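Local coordinates for internalin C2 (Listeria monocytogenes serotype 4b str. F2365, PDB 4FHO), which is a leucine-rich-repeat protein of the internalin family that probably takes part in adhesion to or invasion of host cells, at residues P12-I15 / N16-F19; E63-Q66 / Y67-N70. All coordinates share one frame; numbering follows the deposited sequence.

How the contacts relate
Contact 1 (12-19) lies in the small helical cap at the N-terminal end of the molecule, and contact 2 (63-70) in the loop between strands 51-53 and 73-75 of the leucine-rich-repeat sheet. Their centres are about 12 Å apart, and they meet directly, so together they form part of the seam between the N-terminal domain and the repeats. The Phe19 ring supplies most of that meeting by packing on the backbone of Glu63, Gly64 and Ile65: its CE1 lies 3.3 Å from Gly64 C, and its CD1 is 3.6 Å from Glu63 O. Beside it, Ile18 CG2 packs 3.7 Å from Tyr67 CD2.

Contact 1. Residues P12-I15 / N16-F19; sequences PTPI and NVIF
The ring of Phe19 meets Ile15 at its edge, where Ile15 O lies near the ring plane, 3.6 Å from Phe19 CD2; Ile15 CG2 also approaches CD2. That same carbonyl accepts the Phe19 backbone N-H at 2.9 Å, closing the last turn of the short helix 15-18. With CG beside its own backbone N (chi1 -62°), Phe19 holds its ring next to this carbonyl. The other flat group, the Asn16 amide, brings OD1 to 3.7 Å from Pro14 CB.

Pro14 occupies the N-cap position, where a residue lacking an N-H costs the helix nothing. Its carbonyl O receives Val17 N at 3.1 Å and, weakly, Ile18 N at 3.4 Å. Val17 CG2 lies alongside the proline ring, 3.9 Å from Pro14 CB, while CG1 turns to Thr13 CG2, 3.6 Å away. The threonine thus gives its methyl to Val17 and Ile18 and its hydroxyl to Gln11 O.

This strand-to-helix step belongs to the N-terminal domain of the bacterial adhesion/invasion family, and Phe19 reaches from it to Leu68. Strand 13-14 pairs antiparallel with 40-41; buried Ile15 and Phe19 both pack against Val28 of helix 22-31, and Ile18 and Phe19 reach Leu46 of helix 43-47.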
loop_
_atom_site.group_PDB
_atom_site.type_symbol
_atom_site.label_atom_id
_atom_site.label_comp_id
_atom_site.label_asym_id
_atom_site.label_seq_id
_atom_site.Cartn_x
_atom_site.Cartn_y
_atom_site.Cartn_z
ATOM N N PRO A 12 4.856 -32.446 2.452
ATOM C CA PRO A 12 3.762 -32.180 1.500
ATOM C C PRO A 12 2.366 -32.162 2.151
ATOM O O PRO A 12 1.953 -33.140 2.788
ATOM C CB PRO A 12 3.894 -33.324 0.490
ATOM C CG PRO A 12 5.346 -33.647 0.503
ATOM C CD PRO A 12 5.766 -33.487 1.934
ATOM N N THR A 13 1.674 -31.032 2.001
ATOM C CA THR A 13 0.423 -30.741 2.708
ATOM C C THR A 13 -0.618 -30.284 1.675
ATOM O O THR A 13 -0.231 -29.655 0.691
ATOM C CB THR A 13 0.652 -29.617 3.742
ATOM O OG1 THR A 13 1.716 -30.001 4.618
ATOM C CG2 THR A 13 -0.601 -29.343 4.571
ATOM N N PRO A 14 -1.919 -30.618 1.874
ATOM C CA PRO A 14 -2.942 -30.103 0.964
ATOM C C PRO A 14 -3.021 -28.573 0.967
ATOM O O PRO A 14 -2.798 -27.948 2.014
ATOM C CB PRO A 14 -4.234 -30.713 1.507
ATOM C CG PRO A 14 -3.802 -31.988 2.134
ATOM C CD PRO A 14 -2.472 -31.670 2.755
ATOM N N ILE A 15 -3.337 -27.987 -0.187
ATOM C CA ILE A 15 -3.412 -26.520 -0.326
ATOM C C ILE A 15 -4.450 -25.903 0.628
ATOM O O ILE A 15 -4.195 -24.827 1.201
ATOM C CB ILE A 15 -3.657 -26.077 -1.806
ATOM C CG1 ILE A 15 -2.472 -26.467 -2.707
ATOM C CG2 ILE A 15 -3.857 -24.575 -1.921
ATOM C CD1 ILE A 15 -2.824 -26.499 -4.181
ATOM N N ASN A 16 -5.584 -26.583 0.834
ATOM C CA ASN A 16 -6.643 -26.063 1.744
ATOM C C ASN A 16 -6.413 -26.277 3.253
ATOM O O ASN A 16 -7.258 -25.877 4.054
ATOM C CB ASN A 16 -8.049 -26.535 1.309
ATOM C CG ASN A 16 -8.287 -28.036 1.496
ATOM O OD1 ASN A 16 -7.381 -28.815 1.778
ATOM N ND2 ASN A 16 -9.532 -28.438 1.320
ATOM N N VAL A 17 -5.310 -26.937 3.620
ATOM C CA VAL A 17 -4.830 -27.025 5.018
ATOM C C VAL A 17 -3.939 -25.822 5.298
ATOM O O VAL A 17 -4.156 -25.109 6.281
ATOM C CB VAL A 17 -4.010 -28.312 5.285
ATOM C CG1 VAL A 17 -3.326 -28.277 6.657
ATOM C CG2 VAL A 17 -4.890 -29.553 5.169
ATOM N N ILE A 18 -2.931 -25.634 4.437
ATOM C CA ILE A 18 -1.976 -24.504 4.508
ATOM C C ILE A 18 -2.709 -23.157 4.397
ATOM O O ILE A 18 -2.449 -22.254 5.175
ATOM C CB ILE A 18 -0.917 -24.556 3.370
ATOM C CG1 ILE A 18 -0.064 -25.827 3.408
ATOM C CG2 ILE A 18 0.039 -23.365 3.442
ATOM C CD1 ILE A 18 0.651 -26.058 2.092
ATOM N N PHE A 19 -3.604 -23.038 3.410
ATOM C CA PHE A 19 -4.404 -21.826 3.161
ATOM C C PHE A 19 -5.863 -22.140 3.503
ATOM O O PHE A 19 -6.611 -22.623 2.635
ATOM C CB PHE A 19 -4.271 -21.384 1.711
ATOM C CG PHE A 19 -2.872 -21.024 1.323
ATOM C CD1 PHE A 19 -2.404 -19.721 1.484
ATOM C CD2 PHE A 19 -2.004 -21.989 0.800
ATOM C CE1 PHE A 19 -1.103 -19.383 1.123
ATOM C CE2 PHE A 19 -0.696 -21.654 0.446
ATOM C CZ PHE A 19 -0.244 -20.348 0.612
#

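Contact 2. Residues E63-Q66 / Y67-N70; sequences EGIQ and YLNN
Gly64 O accepts Tyr67 N at 3.2 Å while also lying at the tyrosine ring edge, 3.3 Å from Tyr67 CD2. Gly64 has a positive phi (103°), at which a CB would jam against the preceding carbonyl, so glycine fits the backbone here. Ile65 O takes Leu68 N at 2.9 Å, a second short-range bond of the 3-10 turn. The side chains of Ile65 and Leu68 cross at about a right angle, their CD1 atoms unusually tight at 3.4 Å. Both are buried and pack on Leu52 of strand 51-53, and Leu68 also touches Leu46, which puts it at the junction with the N-terminal domain.

Gln66 closes the segment. Its CG sits between backbone N and carbonyl carbon, and a bend at chi2 (-93°) turns the amide back toward Glu63 and Gly64. Gln66 NE2 reaches Glu63 OE2 at 2.9 Å, from above the carboxylate plane; Gly64 N gives its N-H to Gln66 OE1 at 2.8 Å, in a short bond more bent than the first. CG makes a CH-pi contact 4.1 Å from the centroid of the Tyr67 ring, over one face, and the amide stacks offset, over the CE2 side of the ring, planes 15° apart.

Chemically, glutamine suits its place because both ends of the amide are used. Two hydrogen bonds fix its rotation and hold it nearly parallel to the tyrosine ring, and the Glu63 carboxylate would probably polarise the NE2 donor further.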
loop_
_atom_site.group_PDB
_atom_site.type_symbol
_atom_site.label_atom_id
_atom_site.label_comp_id
_atom_site.label_asym_id
_atom_site.label_seq_id
_atom_site.Cartn_x
_atom_site.Cartn_y
_atom_site.Cartn_z
ATOM N N GLU A 63 -3.777 -16.484 6.343
ATOM C CA GLU A 63 -3.003 -17.609 6.892
ATOM C C GLU A 63 -2.480 -18.495 5.755
ATOM O O GLU A 63 -3.212 -18.806 4.819
ATOM C CB GLU A 63 -3.869 -18.438 7.862
ATOM C CG GLU A 63 -3.207 -19.677 8.460
ATOM C CD GLU A 63 -1.914 -19.376 9.195
ATOM O OE1 GLU A 63 -1.783 -18.258 9.761
ATOM O OE2 GLU A 63 -1.037 -20.264 9.207
ATOM N N GLY A 64 -1.207 -18.868 5.848
ATOM C CA GLY A 64 -0.510 -19.633 4.816
ATOM C C GLY A 64 0.422 -18.807 3.950
ATOM O O GLY A 64 1.349 -19.361 3.363
ATOM N N ILE A 65 0.155 -17.502 3.828
ATOM C CA ILE A 65 0.981 -16.587 3.020
ATOM C C ILE A 65 2.436 -16.550 3.489
ATOM O O ILE A 65 3.340 -16.375 2.654
ATOM C CB ILE A 65 0.358 -15.154 2.930
ATOM C CG1 ILE A 65 0.761 -14.446 1.645
ATOM C CG2 ILE A 65 0.744 -14.288 4.117
ATOM C CD1 ILE A 65 -0.021 -14.916 0.451
ATOM N N GLN A 66 2.661 -16.760 4.800
ATOM C CA GLN A 66 4.003 -16.806 5.387
ATOM C C GLN A 66 4.971 -17.780 4.702
ATOM O O GLN A 66 6.186 -17.571 4.748
ATOM C CB GLN A 66 3.949 -17.074 6.920
ATOM C CG GLN A 66 3.453 -18.439 7.379
ATOM C CD GLN A 66 1.969 -18.513 7.684
ATOM O OE1 GLN A 66 1.142 -17.929 6.978
ATOM N NE2 GLN A 66 1.618 -19.280 8.721
ATOM N N TYR A 67 4.417 -18.833 4.082
ATOM C CA TYR A 67 5.200 -19.853 3.363
ATOM C C TYR A 67 5.598 -19.423 1.953
ATOM O O TYR A 67 6.461 -20.058 1.346
ATOM C CB TYR A 67 4.460 -21.204 3.324
ATOM C CG TYR A 67 4.138 -21.742 4.692
ATOM C CD1 TYR A 67 5.158 -22.233 5.527
ATOM C CD2 TYR A 67 2.825 -21.749 5.183
ATOM C CE1 TYR A 67 4.876 -22.696 6.814
ATOM C CE2 TYR A 67 2.531 -22.243 6.451
ATOM C CZ TYR A 67 3.560 -22.717 7.264
ATOM O OH TYR A 67 3.270 -23.193 8.521
ATOM N N LEU A 68 4.989 -18.356 1.433
ATOM C CA LEU A 68 5.334 -17.843 0.107
ATOM C C LEU A 68 6.559 -16.911 0.233
ATOM O O LEU A 68 6.433 -15.686 0.130
ATOM C CB LEU A 68 4.114 -17.177 -0.548
ATOM C CG LEU A 68 2.816 -18.003 -0.557
ATOM C CD1 LEU A 68 1.747 -17.254 -1.330
ATOM C CD2 LEU A 68 3.005 -19.387 -1.144
ATOM N N ASN A 69 7.738 -17.524 0.422
ATOM C CA ASN A 69 9.000 -16.791 0.705
ATOM C C ASN A 69 9.389 -15.788 -0.386
ATOM O O ASN A 69 9.780 -14.669 -0.075
ATOM C CB ASN A 69 10.182 -17.743 0.941
ATOM C CG ASN A 69 9.995 -18.625 2.152
ATOM O OD1 ASN A 69 9.885 -18.142 3.286
ATOM N ND2 ASN A 69 9.947 -19.928 1.919
ATOM N N ASN A 70 9.243 -16.193 -1.650
ATOM C CA ASN A 70 9.661 -15.392 -2.804
ATOM C C ASN A 70 8.523 -14.578 -3.445
ATOM O O ASN A 70 8.672 -14.132 -4.586
ATOM C CB ASN A 70 10.337 -16.306 -3.849
ATOM C CG ASN A 70 11.521 -17.066 -3.269
ATOM O OD1 ASN A 70 12.286 -16.516 -2.482
ATOM N ND2 ASN A 70 11.657 -18.338 -3.634
#